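Local atomic coordinates of phist (Plasmodium falciparum, PDB entry 4JLE), a protein that binds the virulence factor PfEMP1 and travels with it to knobs on the surface of the infected red blood cell. Residues F63-I66 with Q67-E71; Y73-P76 with D77-M81. One frame throughout, in Å; residues are numbered along the deposited sequence.

In the fold
The PHIST domain is built as a three-helix bundle, and its first two long helices, 37-72 and 77-110, follow each other through one tight loop. Contact 1 (63-66 with 67-71) is the last stretch of helix 37-72; contact 2 (73-76 with 77-81) is the loop and the first turn of helix 77-110. They come in series along the chain, with centres about 10 Å apart, on the same side of the chain's centre. A probable hydrogen bond from Ile-75 N to Val-70 O (2.8 Å) joins them; with Lys-74 in a left-handed conformation, it is consistent with a Schellman-like helix end. Both contacts also touch the second subunit, so this end of the hairpin lies at the subunit interface.

Contact 1 (F63-I66 with Q67-E71); sequences FKFI and QSIVE
Backbone hydrogen bonds carry the helix from Phe-63 to Glu-71, the straightest across the join running from Val-70 N to Ile-66 O (3.0 Å, 154° at the hydrogen), while Gln-67 N is shared weakly between Phe-63 O and Lys-64 O. These are i to i+3 and i to i+4 contacts within one helix of the three-helix bundle; one side chain joins them. Ser-68 turns OG back on the preceding turn, with chi1 at 74° placing it between its own N and carbonyl carbon, and makes a short 2.5 Å hydrogen bond to Phe-65 O, meeting it almost end-on. Ser-68 N grips the same oxygen from above the carbonyl plane, so that Phe-65 O holds two donors from a single residue. On the apolar face, extended Ile-69 sends CD1 back to Phe-65 CE2 (4.0 Å), obliquely to the ring, and to Ile-66 CD1 (4.2 Å). Ile-66 CG2 reaches Val-70 CG2 one turn on. Gln-67 bends at chi2 (54°), and its NE2 bonds to Glu-71 OE2 at 3.2 Å, nearly straight and in the amide plane. Gln-67 OE1 accepts a hydrogen bond from Lys-80 NZ, so opposite charges at the two ends of the amide probably polarise it. Helix 77-110 covers one flank, Phe-84 packing on Ile-66; helix 117-163 of the second subunit covers another, where its Lys-143 makes a cation-pi contact with Phe-65 and its Leu-146 packs on Ile-66.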
ATOM      1  N   PHE B  63      -5.051  -1.172 -17.506  1.00 50.72           N
ATOM      2  CA  PHE B  63      -6.084  -2.203 -17.602  1.00 52.98           C
ATOM      3  C   PHE B  63      -6.925  -2.081 -18.907  1.00 60.78           C
ATOM      4  O   PHE B  63      -7.323  -3.109 -19.484  1.00 61.38           O
ATOM      5  CB  PHE B  63      -6.971  -2.188 -16.337  1.00 54.92           C
ATOM      6  CG  PHE B  63      -6.282  -2.594 -15.033  1.00 55.84           C
ATOM      7  CD1 PHE B  63      -5.119  -3.367 -15.043  1.00 58.30           C
ATOM      8  CD2 PHE B  63      -6.825  -2.242 -13.801  1.00 56.96           C
ATOM      9  CE1 PHE B  63      -4.483  -3.733 -13.847  1.00 58.55           C
ATOM     10  CE2 PHE B  63      -6.200  -2.627 -12.604  1.00 59.47           C
ATOM     11  CZ  PHE B  63      -5.031  -3.369 -12.638  1.00 57.85           C
ATOM     12  N   LYS B  64      -7.136  -0.843 -19.399  1.00 57.60           N
ATOM     13  CA  LYS B  64      -7.843  -0.614 -20.655  1.00 58.58           C
ATOM     14  C   LYS B  64      -6.992  -1.154 -21.799  1.00 61.94           C
ATOM     15  O   LYS B  64      -7.512  -1.820 -22.696  1.00 62.90           O
ATOM     16  CB  LYS B  64      -8.159   0.888 -20.847  1.00 61.52           C
ATOM     17  CG  LYS B  64      -8.962   1.208 -22.090  1.00 72.96           C
ATOM     18  CD  LYS B  64      -9.520   2.607 -21.984  1.00 88.96           C
ATOM     19  CE  LYS B  64     -10.340   2.926 -23.191  1.00110.07           C
ATOM     20  NZ  LYS B  64     -10.973   4.274 -23.080  1.00118.63           N
ATOM     21  N   PHE B  65      -5.683  -0.879 -21.750  1.00 56.58           N
ATOM     22  CA  PHE B  65      -4.747  -1.340 -22.759  1.00 56.81           C
ATOM     23  C   PHE B  65      -4.677  -2.876 -22.775  1.00 62.79           C
ATOM     24  O   PHE B  65      -4.704  -3.463 -23.855  1.00 65.43           O
ATOM     25  CB  PHE B  65      -3.351  -0.727 -22.529  1.00 57.95           C
ATOM     26  CG  PHE B  65      -2.315  -1.235 -23.493  1.00 60.04           C
ATOM     27  CD1 PHE B  65      -2.227  -0.716 -24.775  1.00 64.44           C
ATOM     28  CD2 PHE B  65      -1.459  -2.270 -23.133  1.00 61.68           C
ATOM     29  CE1 PHE B  65      -1.302  -1.222 -25.683  1.00 66.86           C
ATOM     30  CE2 PHE B  65      -0.538  -2.782 -24.040  1.00 66.07           C
ATOM     31  CZ  PHE B  65      -0.471  -2.265 -25.314  1.00 66.12           C
ATOM     32  N   ILE B  66      -4.584  -3.526 -21.589  1.00 57.03           N
ATOM     33  CA  ILE B  66      -4.483  -4.987 -21.492  1.00 56.42           C
ATOM     34  C   ILE B  66      -5.800  -5.643 -21.969  1.00 63.78           C
ATOM     35  O   ILE B  66      -5.774  -6.772 -22.477  1.00 62.87           O
ATOM     36  CB  ILE B  66      -4.043  -5.444 -20.054  1.00 57.69           C
ATOM     37  CG1 ILE B  66      -2.702  -4.781 -19.620  1.00 56.10           C
ATOM     38  CG2 ILE B  66      -3.949  -6.979 -19.915  1.00 58.34           C
ATOM     39  CD1 ILE B  66      -1.447  -4.966 -20.585  1.00 47.07           C
ATOM     40  N   GLN B  67      -6.922  -4.903 -21.890  1.00 63.80           N
ATOM     41  CA  GLN B  67      -8.229  -5.372 -22.340  1.00 65.14           C
ATOM     42  C   GLN B  67      -8.197  -5.673 -23.830  1.00 69.04           C
ATOM     43  O   GLN B  67      -8.798  -6.659 -24.243  1.00 69.33           O
ATOM     44  CB  GLN B  67      -9.332  -4.358 -21.990  1.00 67.37           C
ATOM     45  CG  GLN B  67     -10.767  -4.848 -22.253  1.00 72.84           C
ATOM     46  CD  GLN B  67     -11.112  -6.160 -21.591  1.00 81.68           C
ATOM     47  OE1 GLN B  67     -10.713  -6.443 -20.462  1.00 78.34           O
ATOM     48  NE2 GLN B  67     -11.884  -6.983 -22.279  1.00 67.34           N
ATOM     49  N   SER B  68      -7.427  -4.889 -24.614  1.00 66.76           N
ATOM     50  CA  SER B  68      -7.246  -5.069 -26.066  1.00 68.52           C
ATOM     51  C   SER B  68      -6.597  -6.424 -26.398  1.00 72.03           C
ATOM     52  O   SER B  68      -6.965  -7.043 -27.393  1.00 72.54           O
ATOM     53  CB  SER B  68      -6.414  -3.926 -26.653  1.00 74.07           C
ATOM     54  OG  SER B  68      -5.031  -4.004 -26.324  1.00 90.26           O
ATOM     55  N   ILE B  69      -5.643  -6.875 -25.558  1.00 67.24           N
ATOM     56  CA  ILE B  69      -4.933  -8.148 -25.705  1.00 66.24           C
ATOM     57  C   ILE B  69      -5.867  -9.277 -25.250  1.00 72.31           C
ATOM     58  O   ILE B  69      -5.880 -10.356 -25.855  1.00 72.18           O
ATOM     59  CB  ILE B  69      -3.579  -8.131 -24.903  1.00 67.10           C
ATOM     60  CG1 ILE B  69      -2.680  -6.912 -25.305  1.00 65.78           C
ATOM     61  CG2 ILE B  69      -2.819  -9.493 -25.027  1.00 66.72           C
ATOM     62  CD1 ILE B  69      -1.477  -6.625 -24.399  1.00 58.24           C
ATOM     63  N   VAL B  70      -6.660  -9.013 -24.183  1.00 69.94           N
ATOM     64  CA  VAL B  70      -7.619  -9.968 -23.618  1.00 70.38           C
ATOM     65  C   VAL B  70      -8.633 -10.385 -24.700  1.00 75.39           C
ATOM     66  O   VAL B  70      -8.861 -11.585 -24.895  1.00 73.78           O
ATOM     67  CB  VAL B  70      -8.317  -9.408 -22.357  1.00 73.61           C
ATOM     68  CG1 VAL B  70      -9.560 -10.221 -21.998  1.00 74.36           C
ATOM     69  CG2 VAL B  70      -7.354  -9.362 -21.178  1.00 72.11           C
ATOM     70  N   GLU B  71      -9.177  -9.388 -25.427  1.00 72.45           N
ATOM     71  CA  GLU B  71     -10.145  -9.556 -26.509  1.00 73.47           C
ATOM     72  C   GLU B  71      -9.506 -10.191 -27.745  1.00 76.30           C
ATOM     73  O   GLU B  71     -10.143 -11.032 -28.371  1.00 76.31           O
ATOM     74  CB  GLU B  71     -10.800  -8.210 -26.856  1.00 75.48           C
ATOM     75  CG  GLU B  71     -11.671  -7.707 -25.713  1.00 89.42           C
ATOM     76  CD  GLU B  71     -12.632  -6.566 -25.999  1.00124.67           C
ATOM     77  OE1 GLU B  71     -13.184  -6.508 -27.122  1.00139.51           O
ATOM     78  OE2 GLU B  71     -12.890  -5.772 -25.065  1.00118.06           O
TER

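Contact 2 (Y73-P76 with D77-M81); sequences YKIP and DEYKM
Ile-75 and Tyr-79 meet where a helical hairpin turns: this is a local contact between the loop that leaves helix 37-72 and the first turn of helix 77-110, within the three-helix bundle of the PHIST domain. It illustrates how a proline can serve as the N-cap of a helix. Pro-76 occupies the N-cap position, its psi of 148° still extended, and the helical conformation begins at Asp-77. Pro-76 O accepts the first i to i+4 hydrogen bond of the helix, from Lys-80 N (3.2 Å), nearly straight at 171° and in the carbonyl plane. The next rung follows at once, from Met-81 N to Asp-77 O at 2.8 Å. Asp-77 and Glu-78 bring carboxylates to this first turn, an end of the helix where negative charge would be expected to sit well with the helix dipole.

The second subunit of the assembly covers much of this turn. Arg-161 of the second subunit donates hydrogen bonds to Tyr-73 O and Lys-74 O, and so bridges the two loop carbonyls. The ring of Tyr-79 is stacked with His-153 of that subunit and meets its Phe-150 edge-to-face, while Gly-154 of the second subunit packs against Ile-75. Within the hairpin, Tyr-79 has CG anti to its backbone N (chi1 175°), which swings the ring back beside the loop. There a single methyl does the touching: Ile-75 CG2 approaches the ring obliquely, 3.4 Å from Tyr-79 CD2 and 4.2 Å from Tyr-79 CE2.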
ATOM      1  N   TYR B  73      -6.973 -12.353 -27.836  1.00 71.33           N
ATOM      2  CA  TYR B  73      -6.707 -13.764 -27.566  1.00 70.54           C
ATOM      3  C   TYR B  73      -7.845 -14.481 -26.844  1.00 76.67           C
ATOM      4  O   TYR B  73      -7.673 -15.652 -26.482  1.00 76.93           O
ATOM      5  CB  TYR B  73      -5.396 -13.899 -26.762  1.00 68.95           C
ATOM      6  CG  TYR B  73      -4.187 -13.471 -27.569  1.00 68.01           C
ATOM      7  CD1 TYR B  73      -3.658 -14.294 -28.565  1.00 70.01           C
ATOM      8  CD2 TYR B  73      -3.631 -12.207 -27.409  1.00 67.71           C
ATOM      9  CE1 TYR B  73      -2.583 -13.878 -29.357  1.00 68.76           C
ATOM     10  CE2 TYR B  73      -2.546 -11.787 -28.182  1.00 68.62           C
ATOM     11  CZ  TYR B  73      -2.027 -12.624 -29.156  1.00 74.70           C
ATOM     12  OH  TYR B  73      -0.983 -12.189 -29.935  1.00 75.30           O
ATOM     13  N   LYS B  74      -9.001 -13.803 -26.646  1.00 74.65           N
ATOM     14  CA  LYS B  74     -10.183 -14.362 -25.961  1.00 75.13           C
ATOM     15  C   LYS B  74      -9.744 -14.997 -24.624  1.00 78.81           C
ATOM     16  O   LYS B  74      -9.998 -16.177 -24.370  1.00 78.15           O
ATOM     17  CB  LYS B  74     -10.940 -15.378 -26.866  1.00 78.87           C
ATOM     18  CG  LYS B  74     -11.504 -14.799 -28.162  1.00 81.64           C
ATOM     19  CD  LYS B  74     -11.942 -15.921 -29.081  1.00 94.36           C
ATOM     20  CE  LYS B  74     -12.399 -15.419 -30.423  1.00108.82           C
ATOM     21  NZ  LYS B  74     -12.509 -16.522 -31.412  1.00114.33           N
ATOM     22  N   ILE B  75      -9.022 -14.209 -23.810  1.00 75.73           N
ATOM     23  CA  ILE B  75      -8.501 -14.645 -22.516  1.00 74.46           C
ATOM     24  C   ILE B  75      -9.667 -14.655 -21.509  1.00 77.76           C
ATOM     25  O   ILE B  75     -10.378 -13.644 -21.414  1.00 76.82           O
ATOM     26  CB  ILE B  75      -7.297 -13.758 -22.078  1.00 76.53           C
ATOM     27  CG1 ILE B  75      -6.062 -14.048 -22.973  1.00 76.61           C
ATOM     28  CG2 ILE B  75      -6.970 -13.929 -20.578  1.00 76.60           C
ATOM     29  CD1 ILE B  75      -4.975 -12.992 -22.945  1.00 81.61           C
ATOM     30  N   PRO B  76      -9.887 -15.783 -20.769  1.00 74.14           N
ATOM     31  CA  PRO B  76     -11.007 -15.831 -19.809  1.00 73.66           C
ATOM     32  C   PRO B  76     -10.845 -14.822 -18.681  1.00 77.25           C
ATOM     33  O   PRO B  76      -9.727 -14.506 -18.277  1.00 76.26           O
ATOM     34  CB  PRO B  76     -10.970 -17.273 -19.278  1.00 75.22           C
ATOM     35  CG  PRO B  76     -10.162 -18.043 -20.274  1.00 80.17           C
ATOM     36  CD  PRO B  76      -9.143 -17.061 -20.768  1.00 75.58           C
ATOM     37  N   ASP B  77     -11.981 -14.320 -18.192  1.00 74.32           N
ATOM     38  CA  ASP B  77     -12.095 -13.335 -17.138  1.00 73.08           C
ATOM     39  C   ASP B  77     -11.422 -13.772 -15.831  1.00 74.40           C
ATOM     40  O   ASP B  77     -10.811 -12.929 -15.164  1.00 73.73           O
ATOM     41  CB  ASP B  77     -13.569 -13.009 -16.913  1.00 75.88           C
ATOM     42  CG  ASP B  77     -14.170 -12.172 -18.035  1.00 91.88           C
ATOM     43  OD1 ASP B  77     -13.386 -11.612 -18.857  1.00 92.02           O
ATOM     44  OD2 ASP B  77     -15.417 -12.055 -18.086  1.00101.84           O
ATOM     45  N   GLU B  78     -11.497 -15.065 -15.492  1.00 69.20           N
ATOM     46  CA  GLU B  78     -10.880 -15.620 -14.291  1.00 68.31           C
ATOM     47  C   GLU B  78      -9.382 -15.270 -14.251  1.00 70.08           C
ATOM     48  O   GLU B  78      -8.926 -14.697 -13.258  1.00 69.75           O
ATOM     49  CB  GLU B  78     -11.087 -17.138 -14.243  1.00 70.69           C
ATOM     50  CG  GLU B  78     -10.999 -17.729 -12.849  1.00 88.44           C
ATOM     51  CD  GLU B  78     -10.831 -19.238 -12.837  1.00122.82           C
ATOM     52  OE1 GLU B  78     -11.860 -19.953 -12.801  1.00129.66           O
ATOM     53  OE2 GLU B  78      -9.670 -19.704 -12.884  1.00116.98           O
ATOM     54  N   TYR B  79      -8.649 -15.545 -15.356  1.00 64.23           N
ATOM     55  CA  TYR B  79      -7.224 -15.239 -15.506  1.00 61.97           C
ATOM     56  C   TYR B  79      -6.989 -13.710 -15.470  1.00 66.99           C
ATOM     57  O   TYR B  79      -6.118 -13.242 -14.737  1.00 65.65           O
ATOM     58  CB  TYR B  79      -6.665 -15.836 -16.806  1.00 61.17           C
ATOM     59  CG  TYR B  79      -5.228 -15.448 -17.076  1.00 59.78           C
ATOM     60  CD1 TYR B  79      -4.176 -16.195 -16.556  1.00 60.56           C
ATOM     61  CD2 TYR B  79      -4.917 -14.333 -17.857  1.00 59.07           C
ATOM     62  CE1 TYR B  79      -2.851 -15.843 -16.804  1.00 59.63           C
ATOM     63  CE2 TYR B  79      -3.597 -13.985 -18.125  1.00 58.24           C
ATOM     64  CZ  TYR B  79      -2.568 -14.723 -17.571  1.00 61.12           C
ATOM     65  OH  TYR B  79      -1.272 -14.375 -17.837  1.00 58.24           O
ATOM     66  N   LYS B  80      -7.769 -12.947 -16.259  1.00 63.78           N
ATOM     67  CA  LYS B  80      -7.697 -11.497 -16.369  1.00 63.00           C
ATOM     68  C   LYS B  80      -7.821 -10.798 -14.993  1.00 68.10           C
ATOM     69  O   LYS B  80      -6.975  -9.965 -14.659  1.00 68.00           O
ATOM     70  CB  LYS B  80      -8.795 -10.990 -17.323  1.00 65.38           C
ATOM     71  CG  LYS B  80      -8.878  -9.468 -17.449  1.00 70.93           C
ATOM     72  CD  LYS B  80     -10.193  -9.046 -18.064  1.00 84.39           C
ATOM     73  CE  LYS B  80     -10.729  -7.797 -17.416  1.00 99.62           C
ATOM     74  NZ  LYS B  80     -11.886  -7.247 -18.163  1.00110.92           N
ATOM     75  N   MET B  81      -8.863 -11.133 -14.214  1.00 63.65           N
ATOM     76  CA  MET B  81      -9.141 -10.510 -12.930  1.00 62.66           C
ATOM     77  C   MET B  81      -8.109 -10.857 -11.870  1.00 65.13           C
ATOM     78  O   MET B  81      -7.696  -9.970 -11.126  1.00 65.19           O
ATOM     79  CB  MET B  81     -10.553 -10.863 -12.455  1.00 66.13           C
ATOM     80  CG  MET B  81     -11.647 -10.270 -13.352  1.00 71.63           C
ATOM     81  SD  MET B  81     -11.489  -8.493 -13.753  1.00 76.78           S
ATOM     82  CE  MET B  81     -11.844  -7.788 -12.183  1.00 73.39           C
TER